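Local coordinates for protein BONZAI 1 (Arabidopsis thaliana, PDB 6KXT) that restrains cell death and defence responses in plants and binds phospholipids in a calcium-dependent manner, here represented by its second C2 domain, at residues Thr14-Cys20 against Leu135-Thr141; Asp33-Val37 against Asn61-Lys65; Leu96-Lys102 against Ile117-Pro122. All blocks are in the same frame, centred on the assembly; numbering follows the deposited sequence.

Contact 1 (Thr14-Cys20 against Leu135-Thr141); sequences TEIVFRC and LFVDKFT
A classic beta bulge lets antiparallel strands stay paired though one carries an extra residue, as in Thr14-Cys20 against Leu135-Thr141. Both chains are extended except at Asp138, whose phi/psi of -75/-33° turns the corner. The short axes approach to 4.6 Å, at 150° beside Leu135-Val137 and 176° beside Lys139-Thr141. Hydrogen-bonded pairs are Glu15-Thr141 (Glu15 N to Thr141 O 2.7 Å), Val17-Lys139 (Val17 N to Lys139 O 3.0 Å) and Arg19-Phe136 (Phe136 N to Arg19 O 2.8 Å); Ile16-Phe140, Phe18-Val137 and Cys20-Leu135 are non-hydrogen-bonded, and the register slips by one between Val17 and Phe18. Val17 O takes Asp138 N at 2.8 Å and, weakly, Lys139 N at 3.4 Å.

On the face of Ile16, Phe18 and Cys20, bumps fill hollows. The Thr14 CG2 methyl covers the ring face of Phe140 (t), 3.6 Å from its centroid, a CH-pi contact. Ile16 fits between Val137 (Ile16 CG2 to Val137 CG1, 3.8 Å) and Phe140 (Ile16 CD1 to Phe140 CE2, 3.9 Å). Leu135 (t, p) lodges CD1 between Phe18 CD1 (3.8 Å) and Cys20 SG (3.9 Å).

On the other face, Arg19 lays its guanidinium flat on the Phe136 ring, centres 4.1 Å apart, a cation-pi stack, while Arg19 NE bonds Asp138 OD1 at 2.9 Å in a salt bridge. A water joins Arg19 NH2 to Asp138 OD1. Glu15 OE2 forms a salt bridge with Lys139 NZ at 3.6 Å.

Helix 104-113 packs against Thr14, Ile16 and Phe140, Leu36 of strand 34-40 touches Phe18 and Leu135, and strands 67-70 and 117-121 continue the sheet.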
loop_
_atom_site.group_PDB
_atom_site.type_symbol
_atom_site.label_atom_id
_atom_site.label_comp_id
_atom_site.label_asym_id
_atom_site.label_seq_id
_atom_site.Cartn_x
_atom_site.Cartn_y
_atom_site.Cartn_z
ATOM N N THR A 14 -11.042 2.346 7.963
ATOM C CA THR A 14 -11.039 1.488 6.769
ATOM C C THR A 14 -10.174 0.248 7.042
ATOM O O THR A 14 -8.974 0.409 7.368
ATOM C CB THR A 14 -10.566 2.272 5.547
ATOM O OG1 THR A 14 -11.396 3.426 5.402
ATOM C CG2 THR A 14 -10.653 1.452 4.286
ATOM N N GLU A 15 -10.746 -0.926 6.871
ATOM C CA GLU A 15 -10.011 -2.200 6.986
ATOM C C GLU A 15 -9.693 -2.664 5.562
ATOM O O GLU A 15 -10.619 -2.805 4.729
ATOM C CB GLU A 15 -10.899 -3.200 7.721
ATOM C CG GLU A 15 -10.220 -4.552 7.813
ATOM C CD GLU A 15 -11.012 -5.607 8.565
ATOM O OE1 GLU A 15 -12.068 -5.258 9.120
ATOM O OE2 GLU A 15 -10.558 -6.748 8.609
ATOM N N ILE A 16 -8.433 -2.967 5.285
ATOM C CA ILE A 16 -7.963 -3.328 3.928
ATOM C C ILE A 16 -7.111 -4.571 3.986
ATOM O O ILE A 16 -6.183 -4.659 4.814
ATOM C CB ILE A 16 -7.168 -2.182 3.260
ATOM C CG1 ILE A 16 -7.955 -0.868 3.317
ATOM C CG2 ILE A 16 -6.797 -2.614 1.830
ATOM C CD1 ILE A 16 -7.329 0.291 2.552
ATOM N N VAL A 17 -7.419 -5.544 3.147
ATOM C CA VAL A 17 -6.545 -6.726 2.911
ATOM C C VAL A 17 -5.895 -6.478 1.549
ATOM O O VAL A 17 -6.601 -6.412 0.511
ATOM C CB VAL A 17 -7.292 -8.066 2.962
ATOM C CG1 VAL A 17 -6.387 -9.193 2.464
ATOM C CG2 VAL A 17 -7.822 -8.352 4.361
ATOM N N PHE A 18 -4.585 -6.352 1.527
ATOM C CA PHE A 18 -3.735 -6.220 0.338
ATOM C C PHE A 18 -3.159 -7.559 -0.076
ATOM O O PHE A 18 -2.830 -8.402 0.758
ATOM C CB PHE A 18 -2.571 -5.270 0.618
ATOM C CG PHE A 18 -2.953 -3.827 0.819
ATOM C CD1 PHE A 18 -3.357 -3.070 -0.274
ATOM C CD2 PHE A 18 -2.831 -3.208 2.043
ATOM C CE1 PHE A 18 -3.611 -1.708 -0.134
ATOM C CE2 PHE A 18 -3.079 -1.844 2.176
ATOM C CZ PHE A 18 -3.488 -1.111 1.092
ATOM N N ARG A 19 -3.057 -7.722 -1.389
ATOM C CA ARG A 19 -2.462 -8.922 -2.005
ATOM C C ARG A 19 -1.533 -8.448 -3.114
ATOM O O ARG A 19 -1.874 -7.456 -3.817
ATOM C CB ARG A 19 -3.572 -9.803 -2.567
ATOM C CG ARG A 19 -3.074 -10.911 -3.474
ATOM C CD ARG A 19 -4.272 -11.806 -3.819
ATOM N NE ARG A 19 -5.278 -11.206 -4.705
ATOM C CZ ARG A 19 -5.190 -11.204 -6.021
ATOM N NH1 ARG A 19 -4.119 -11.684 -6.638
ATOM N NH2 ARG A 19 -6.184 -10.714 -6.745
ATOM N N CYS A 20 -0.419 -9.124 -3.353
ATOM C CA CYS A 20 0.412 -8.891 -4.530
ATOM C C CYS A 20 0.471 -10.140 -5.399
ATOM O O CYS A 20 0.361 -11.276 -4.848
ATOM C CB CYS A 20 1.824 -8.450 -4.211
ATOM S SG CYS A 20 1.873 -6.890 -3.296
ATOM N N LEU A 135 -0.508 -4.971 -7.295
ATOM C CA LEU A 135 -1.153 -4.857 -5.991
ATOM C C LEU A 135 -2.661 -4.942 -6.218
ATOM O O LEU A 135 -3.209 -4.289 -7.124
ATOM C CB LEU A 135 -0.826 -3.508 -5.328
ATOM C CG LEU A 135 -1.444 -3.235 -3.961
ATOM C CD1 LEU A 135 -0.843 -4.092 -2.892
ATOM C CD2 LEU A 135 -1.273 -1.769 -3.579
ATOM N N PHE A 136 -3.326 -5.725 -5.418
ATOM C CA PHE A 136 -4.777 -5.913 -5.405
ATOM C C PHE A 136 -5.331 -5.593 -4.033
ATOM O O PHE A 136 -4.629 -5.730 -2.988
ATOM C CB PHE A 136 -5.151 -7.334 -5.807
ATOM C CG PHE A 136 -4.869 -7.677 -7.241
ATOM C CD1 PHE A 136 -3.638 -8.119 -7.649
ATOM C CD2 PHE A 136 -5.905 -7.611 -8.181
ATOM C CE1 PHE A 136 -3.392 -8.394 -9.000
ATOM C CE2 PHE A 136 -5.660 -7.914 -9.506
ATOM C CZ PHE A 136 -4.419 -8.301 -9.908
ATOM N N VAL A 137 -6.608 -5.213 -3.988
ATOM C CA VAL A 137 -7.324 -4.852 -2.748
ATOM C C VAL A 137 -8.385 -5.946 -2.558
ATOM O O VAL A 137 -9.425 -5.915 -3.247
ATOM C CB VAL A 137 -7.909 -3.439 -2.824
ATOM C CG1 VAL A 137 -8.629 -3.121 -1.513
ATOM C CG2 VAL A 137 -6.809 -2.448 -3.123
ATOM N N ASP A 138 -8.059 -6.961 -1.765
ATOM C CA ASP A 138 -8.930 -8.160 -1.615
ATOM C C ASP A 138 -10.132 -7.809 -0.761
ATOM O O ASP A 138 -11.185 -8.419 -0.899
ATOM C CB ASP A 138 -8.195 -9.327 -0.953
ATOM C CG ASP A 138 -7.426 -10.231 -1.897
ATOM O OD1 ASP A 138 -7.347 -9.905 -3.112
ATOM O OD2 ASP A 138 -6.918 -11.257 -1.376
ATOM N N LYS A 139 -9.965 -6.914 0.206
ATOM C CA LYS A 139 -11.068 -6.498 1.097
ATOM C C LYS A 139 -10.926 -5.010 1.382
ATOM O O LYS A 139 -9.788 -4.505 1.541
ATOM C CB LYS A 139 -11.019 -7.230 2.433
ATOM C CG LYS A 139 -12.084 -6.815 3.433
ATOM C CD LYS A 139 -12.004 -7.577 4.717
ATOM C CE LYS A 139 -13.278 -7.472 5.540
ATOM N NZ LYS A 139 -13.186 -8.314 6.744
ATOM N N PHE A 140 -12.054 -4.313 1.464
ATOM C CA PHE A 140 -12.116 -2.862 1.733
ATOM C C PHE A 140 -13.430 -2.634 2.497
ATOM O O PHE A 140 -14.489 -2.731 1.838
ATOM C CB PHE A 140 -12.078 -2.021 0.470
ATOM C CG PHE A 140 -11.928 -0.539 0.708
ATOM C CD1 PHE A 140 -13.026 0.232 1.077
ATOM C CD2 PHE A 140 -10.719 0.114 0.522
ATOM C CE1 PHE A 140 -12.874 1.605 1.276
ATOM C CE2 PHE A 140 -10.594 1.486 0.712
ATOM C CZ PHE A 140 -11.683 2.214 1.126
ATOM N N THR A 141 -13.344 -2.390 3.784
ATOM C CA THR A 141 -14.535 -2.276 4.649
ATOM C C THR A 141 -14.400 -1.030 5.505
ATOM O O THR A 141 -13.406 -0.867 6.195
ATOM C CB THR A 141 -14.742 -3.526 5.509
ATOM O OG1 THR A 141 -14.811 -4.676 4.658
ATOM C CG2 THR A 141 -16.010 -3.419 6.323
HETATM O O HOH W 1 -8.483 -9.513 -5.192
#

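Contact 2 (Asp33-Val37 against Asn61-Lys65); sequences DPFLV and NPIWK
How a loop indole can join a strand of one sheet to the edge of another is illustrated by Trp64 against Asp33-Val37. Pro34-Val37 is extended; Asn61-Lys65 has no regular structure, and the nearest CA pairs, Pro34-Pro62 at 7.4 Å and Phe35-Trp64 at 8.1 Å, leave room for side chains between the backbones.

The CA-to-CB bond of Trp64 points toward the strand, and chi1 -72° (m) with chi2 -81° sets the indole against Pro34 and Leu36. Leu36 (m, t) points its CA-CB bond sideways, but its end swings in: CG lies over the six-membered ring, 3.6 Å from its centroid and 24° off the normal, a CH-pi contact, with Leu36 CG to Trp64 CZ3 at 3.3 Å. At the ring edge, Trp64 NE1 donates a weak hydrogen bond to Pro34 O (3.4 Å, 147°). Pro34 and Pro62, both C-gamma endo, meet CG to CG at 3.9 Å, and Pro34 CB is 3.9 Å from Trp64 CZ2. Phe35 (p) points away, its ring edge-to-face with His94.

Cys20 of strand 13-21 touches both Pro62 and Trp64, while Leu36 also meets Phe18. Two sheets sharing an apolar interior in this way make up the beta sandwich of a C2 domain.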
loop_
_atom_site.group_PDB
_atom_site.type_symbol
_atom_site.label_atom_id
_atom_site.label_comp_id
_atom_site.label_asym_id
_atom_site.label_seq_id
_atom_site.Cartn_x
_atom_site.Cartn_y
_atom_site.Cartn_z
ATOM N N ASP A 33 11.246 -11.241 0.882
ATOM C CA ASP A 33 10.449 -11.353 2.120
ATOM C C ASP A 33 9.623 -10.083 2.250
ATOM O O ASP A 33 10.018 -9.145 2.931
ATOM C CB ASP A 33 11.351 -11.509 3.337
ATOM C CG ASP A 33 12.309 -12.674 3.184
ATOM O OD1 ASP A 33 11.827 -13.796 2.979
ATOM O OD2 ASP A 33 13.560 -12.440 3.320
ATOM N N PRO A 34 8.481 -9.995 1.530
ATOM C CA PRO A 34 7.827 -8.719 1.378
ATOM C C PRO A 34 6.916 -8.302 2.540
ATOM O O PRO A 34 6.338 -9.108 3.226
ATOM C CB PRO A 34 6.951 -8.936 0.139
ATOM C CG PRO A 34 6.607 -10.391 0.195
ATOM C CD PRO A 34 7.864 -11.044 0.736
ATOM N N PHE A 35 6.857 -6.999 2.680
ATOM C CA PHE A 35 5.899 -6.278 3.521
ATOM C C PHE A 35 5.528 -4.987 2.804
ATOM O O PHE A 35 6.205 -4.539 1.836
ATOM C CB PHE A 35 6.514 -6.013 4.912
ATOM C CG PHE A 35 7.665 -5.054 5.006
ATOM C CD1 PHE A 35 8.934 -5.429 4.606
ATOM C CD2 PHE A 35 7.490 -3.753 5.456
ATOM C CE1 PHE A 35 10.001 -4.553 4.678
ATOM C CE2 PHE A 35 8.573 -2.881 5.579
ATOM C CZ PHE A 35 9.820 -3.281 5.171
ATOM N N LEU A 36 4.380 -4.445 3.249
ATOM C CA LEU A 36 3.888 -3.155 2.708
ATOM C C LEU A 36 3.968 -2.074 3.780
ATOM O O LEU A 36 3.731 -2.358 4.978
ATOM C CB LEU A 36 2.426 -3.199 2.238
ATOM C CG LEU A 36 2.062 -4.239 1.206
ATOM C CD1 LEU A 36 0.575 -4.130 0.868
ATOM C CD2 LEU A 36 2.907 -4.073 -0.021
ATOM N N VAL A 37 4.264 -0.871 3.364
ATOM C CA VAL A 37 4.195 0.332 4.222
ATOM C C VAL A 37 3.272 1.315 3.507
ATOM O O VAL A 37 3.431 1.596 2.317
ATOM C CB VAL A 37 5.590 0.942 4.430
ATOM C CG1 VAL A 37 5.474 2.225 5.219
ATOM C CG2 VAL A 37 6.514 -0.088 5.083
ATOM N N ASN A 61 3.699 -14.005 -3.926
ATOM C CA ASN A 61 2.255 -13.736 -4.125
ATOM C C ASN A 61 1.599 -13.510 -2.763
ATOM O O ASN A 61 0.644 -14.205 -2.412
ATOM C CB ASN A 61 1.612 -14.836 -4.945
ATOM C CG ASN A 61 2.297 -15.009 -6.268
ATOM O OD1 ASN A 61 1.911 -14.324 -7.213
ATOM N ND2 ASN A 61 3.284 -15.905 -6.344
ATOM N N PRO A 62 2.146 -12.599 -1.932
ATOM C CA PRO A 62 1.665 -12.415 -0.578
ATOM C C PRO A 62 0.217 -11.921 -0.458
ATOM O O PRO A 62 -0.269 -11.145 -1.300
ATOM C CB PRO A 62 2.588 -11.330 -0.003
ATOM C CG PRO A 62 3.027 -10.511 -1.222
ATOM C CD PRO A 62 3.183 -11.622 -2.258
ATOM N N ILE A 63 -0.454 -12.428 0.575
ATOM C CA ILE A 63 -1.755 -11.871 1.067
ATOM C C ILE A 63 -1.550 -11.556 2.532
ATOM O O ILE A 63 -1.183 -12.451 3.296
ATOM C CB ILE A 63 -2.928 -12.835 0.866
ATOM C CG1 ILE A 63 -3.123 -13.262 -0.589
ATOM C CG2 ILE A 63 -4.186 -12.193 1.447
ATOM C CD1 ILE A 63 -4.038 -14.479 -0.794
ATOM N N TRP A 64 -1.685 -10.293 2.951
ATOM C CA TRP A 64 -1.338 -9.922 4.333
ATOM C C TRP A 64 -2.590 -9.884 5.209
ATOM O O TRP A 64 -3.724 -9.818 4.658
ATOM C CB TRP A 64 -0.592 -8.570 4.363
ATOM C CG TRP A 64 0.805 -8.610 3.835
ATOM C CD1 TRP A 64 1.927 -9.025 4.498
ATOM C CD2 TRP A 64 1.220 -8.185 2.530
ATOM N NE1 TRP A 64 3.004 -8.880 3.671
ATOM C CE2 TRP A 64 2.619 -8.379 2.456
ATOM C CE3 TRP A 64 0.555 -7.719 1.384
ATOM C CZ2 TRP A 64 3.357 -7.989 1.344
ATOM C CZ3 TRP A 64 1.288 -7.351 0.267
ATOM C CH2 TRP A 64 2.669 -7.503 0.239
ATOM N N LYS A 65 -2.358 -9.862 6.501
ATOM C CA LYS A 65 -3.449 -9.640 7.485
ATOM C C LYS A 65 -3.984 -8.240 7.243
ATOM O O LYS A 65 -3.308 -7.346 6.706
ATOM C CB LYS A 65 -2.918 -9.834 8.904
ATOM C CG LYS A 65 -2.446 -11.243 9.229
ATOM C CD LYS A 65 -1.855 -11.364 10.603
ATOM C CE LYS A 65 -1.403 -12.781 10.888
ATOM N NZ LYS A 65 -1.039 -12.939 12.314
#

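Contact 3 (Leu96-Lys102 against Ile117-Pro122); sequences LIGKVQK and INFSLP
At one margin of the C2 beta sandwich, where strand 95-102 is the outermost strand of its sheet, it meets strand 117-121 of the other sheet through a single antiparallel bridge. The short axes approach to 4.2 Å but diverge at 116°, so pairing is confined to Lys99 and Ser120, whose CA atoms are 5.2 Å apart. Lys99 N donates to Ser120 O at 2.8 Å, and Ser120 N to Lys99 O at 2.9 Å. Where the strands part, a water fills the gap, donating to Lys99 O and to Asn118 O.

Gly98 makes the close approach possible: its CA is 4.9 Å from that of Phe119, and a CB there would come within 2.6 Å of Phe119 CB. Ile97, with psi -43°, and Gly98 together face Cys85 in a classic beta bulge. The Phe119 ring (chi1 -78°, m) packs beside the glycine, CD1 lying 3.4 Å from Gly98 C and 3.8 Å from Val100 CG2. Val100 CG2 also meets Ile117 CG2 at 3.9 Å, and Lys102 CE approaches Ile117 CD1 to 3.8 Å. At the far end Leu96 CD2 touches Leu121 CD2 at 3.7 Å.

Asn118 points away and bonds to Gln134 and Leu131. The segments bury 530 Å² in all; between them one hydrogen-bonded pair and a water bridge are flanked by apolar side chains.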
loop_
_atom_site.group_PDB
_atom_site.type_symbol
_atom_site.label_atom_id
_atom_site.label_comp_id
_atom_site.label_asym_id
_atom_site.label_seq_id
_atom_site.Cartn_x
_atom_site.Cartn_y
_atom_site.Cartn_z
ATOM N N LEU A 96 13.595 -1.808 -2.035
ATOM C CA LEU A 96 12.315 -1.463 -2.689
ATOM C C LEU A 96 11.953 -2.498 -3.743
ATOM O O LEU A 96 12.768 -2.763 -4.661
ATOM C CB LEU A 96 12.429 -0.079 -3.310
ATOM C CG LEU A 96 11.144 0.474 -3.918
ATOM C CD1 LEU A 96 10.033 0.578 -2.890
ATOM C CD2 LEU A 96 11.443 1.823 -4.544
ATOM N N ILE A 97 10.754 -3.044 -3.614
ATOM C CA ILE A 97 10.153 -3.932 -4.635
ATOM C C ILE A 97 9.263 -3.114 -5.567
ATOM O O ILE A 97 9.348 -3.339 -6.776
ATOM C CB ILE A 97 9.432 -5.104 -3.949
ATOM C CG1 ILE A 97 10.377 -6.015 -3.116
ATOM C CG2 ILE A 97 8.611 -5.860 -4.981
ATOM C CD1 ILE A 97 9.653 -7.006 -2.215
ATOM N N GLY A 98 8.449 -2.190 -5.055
ATOM C CA GLY A 98 7.565 -1.425 -5.951
ATOM C C GLY A 98 6.756 -0.403 -5.177
ATOM O O GLY A 98 6.605 -0.550 -3.968
ATOM N N LYS A 99 6.297 0.613 -5.903
ATOM C CA LYS A 99 5.542 1.743 -5.351
ATOM C C LYS A 99 4.232 1.890 -6.113
ATOM O O LYS A 99 4.154 1.743 -7.354
ATOM C CB LYS A 99 6.385 3.006 -5.608
ATOM C CG LYS A 99 5.796 4.289 -5.116
ATOM C CD LYS A 99 6.766 5.431 -5.348
ATOM C CE LYS A 99 6.228 6.639 -4.617
ATOM N NZ LYS A 99 7.036 7.820 -4.927
ATOM N N VAL A 100 3.215 2.274 -5.359
ATOM C CA VAL A 100 1.895 2.750 -5.849
ATOM C C VAL A 100 1.545 4.066 -5.136
ATOM O O VAL A 100 1.947 4.239 -3.982
ATOM C CB VAL A 100 0.889 1.612 -5.568
ATOM C CG1 VAL A 100 -0.549 2.072 -5.487
ATOM C CG2 VAL A 100 1.112 0.463 -6.571
ATOM N N GLN A 101 0.879 4.945 -5.832
ATOM C CA GLN A 101 0.323 6.183 -5.259
ATOM C C GLN A 101 -1.176 6.195 -5.529
ATOM O O GLN A 101 -1.583 6.332 -6.685
ATOM C CB GLN A 101 1.071 7.403 -5.772
ATOM C CG GLN A 101 0.437 8.689 -5.235
ATOM C CD GLN A 101 1.150 9.950 -5.657
ATOM O OE1 GLN A 101 2.360 9.966 -5.827
ATOM N NE2 GLN A 101 0.385 11.014 -5.802
ATOM N N LYS A 102 -1.970 6.010 -4.482
ATOM C CA LYS A 102 -3.434 5.833 -4.589
ATOM C C LYS A 102 -4.067 6.410 -3.332
ATOM O O LYS A 102 -3.515 6.254 -2.257
ATOM C CB LYS A 102 -3.800 4.345 -4.643
ATOM C CG LYS A 102 -3.463 3.623 -5.935
ATOM C CD LYS A 102 -4.570 3.769 -6.954
ATOM C CE LYS A 102 -4.117 3.569 -8.376
ATOM N NZ LYS A 102 -3.309 4.706 -8.864
ATOM N N ILE A 117 -3.339 -2.838 -9.602
ATOM C CA ILE A 117 -2.506 -1.667 -9.991
ATOM C C ILE A 117 -1.067 -2.169 -10.129
ATOM O O ILE A 117 -0.537 -2.714 -9.134
ATOM C CB ILE A 117 -2.680 -0.469 -9.031
ATOM C CG1 ILE A 117 -1.746 0.669 -9.435
ATOM C CG2 ILE A 117 -2.420 -0.796 -7.575
ATOM C CD1 ILE A 117 -2.141 1.310 -10.677
ATOM N N ASN A 118 -0.452 -1.912 -11.277
ATOM C CA ASN A 118 0.953 -2.323 -11.447
ATOM C C ASN A 118 1.874 -1.478 -10.552
ATOM O O ASN A 118 1.698 -0.255 -10.475
ATOM C CB ASN A 118 1.397 -2.248 -12.887
ATOM C CG ASN A 118 0.788 -3.362 -13.708
ATOM O OD1 ASN A 118 -0.415 -3.393 -13.950
ATOM N ND2 ASN A 118 1.620 -4.275 -14.195
ATOM N N PHE A 119 2.821 -2.106 -9.904
ATOM C CA PHE A 119 3.890 -1.386 -9.208
ATOM C C PHE A 119 4.750 -0.624 -10.207
ATOM O O PHE A 119 4.904 -1.071 -11.355
ATOM C CB PHE A 119 4.725 -2.384 -8.430
ATOM C CG PHE A 119 4.133 -2.878 -7.134
ATOM C CD1 PHE A 119 3.892 -2.010 -6.086
ATOM C CD2 PHE A 119 3.806 -4.202 -6.926
ATOM C CE1 PHE A 119 3.366 -2.437 -4.862
ATOM C CE2 PHE A 119 3.288 -4.637 -5.711
ATOM C CZ PHE A 119 3.062 -3.750 -4.665
ATOM N N SER A 120 5.374 0.419 -9.681
ATOM C CA SER A 120 6.468 1.062 -10.443
ATOM C C SER A 120 7.639 1.409 -9.561
ATOM O O SER A 120 7.594 1.233 -8.336
ATOM C CB SER A 120 6.000 2.269 -11.183
ATOM O OG SER A 120 5.703 3.303 -10.267
ATOM N N LEU A 121 8.751 1.705 -10.239
ATOM C CA LEU A 121 9.999 2.101 -9.528
ATOM C C LEU A 121 10.367 3.488 -10.011
ATOM O O LEU A 121 10.403 3.711 -11.225
ATOM C CB LEU A 121 11.135 1.140 -9.849
ATOM C CG LEU A 121 10.972 -0.217 -9.191
ATOM C CD1 LEU A 121 12.036 -1.182 -9.727
ATOM C CD2 LEU A 121 11.023 -0.148 -7.664
ATOM N N PRO A 122 10.633 4.426 -9.093
ATOM C CA PRO A 122 11.182 5.720 -9.481
ATOM C C PRO A 122 12.561 5.549 -10.143
ATOM O O PRO A 122 13.277 4.671 -9.762
ATOM C CB PRO A 122 11.310 6.439 -8.131
ATOM C CG PRO A 122 10.369 5.723 -7.194
ATOM C CD PRO A 122 10.455 4.296 -7.638
HETATM O O HOH W 2 2.360 2.247 -9.520
#

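In the fold
A two-sheet sandwich can be read from three local contacts. The centres of contacts 1 and 2 lie about 11 Å apart, those of 2 and 3 about 14 Å, and those of 1 and 3 about 16 Å. Contact 1 pairs strands from near the two ends of the chain; within the span it closes, along the chain contact 2 comes first and contact 3 after it. Strand 13-21 is linked to the loop of contact 2 through Cys20 N and Pro62 O (2.9 Å), and strand 133-143 to contact 3 through Leu135 O and Ile117 N (2.9 Å). Strands 34-40 and 95-102 belong to the second sheet, so contacts 2 and 3 tie both sheets into one compact C2 domain.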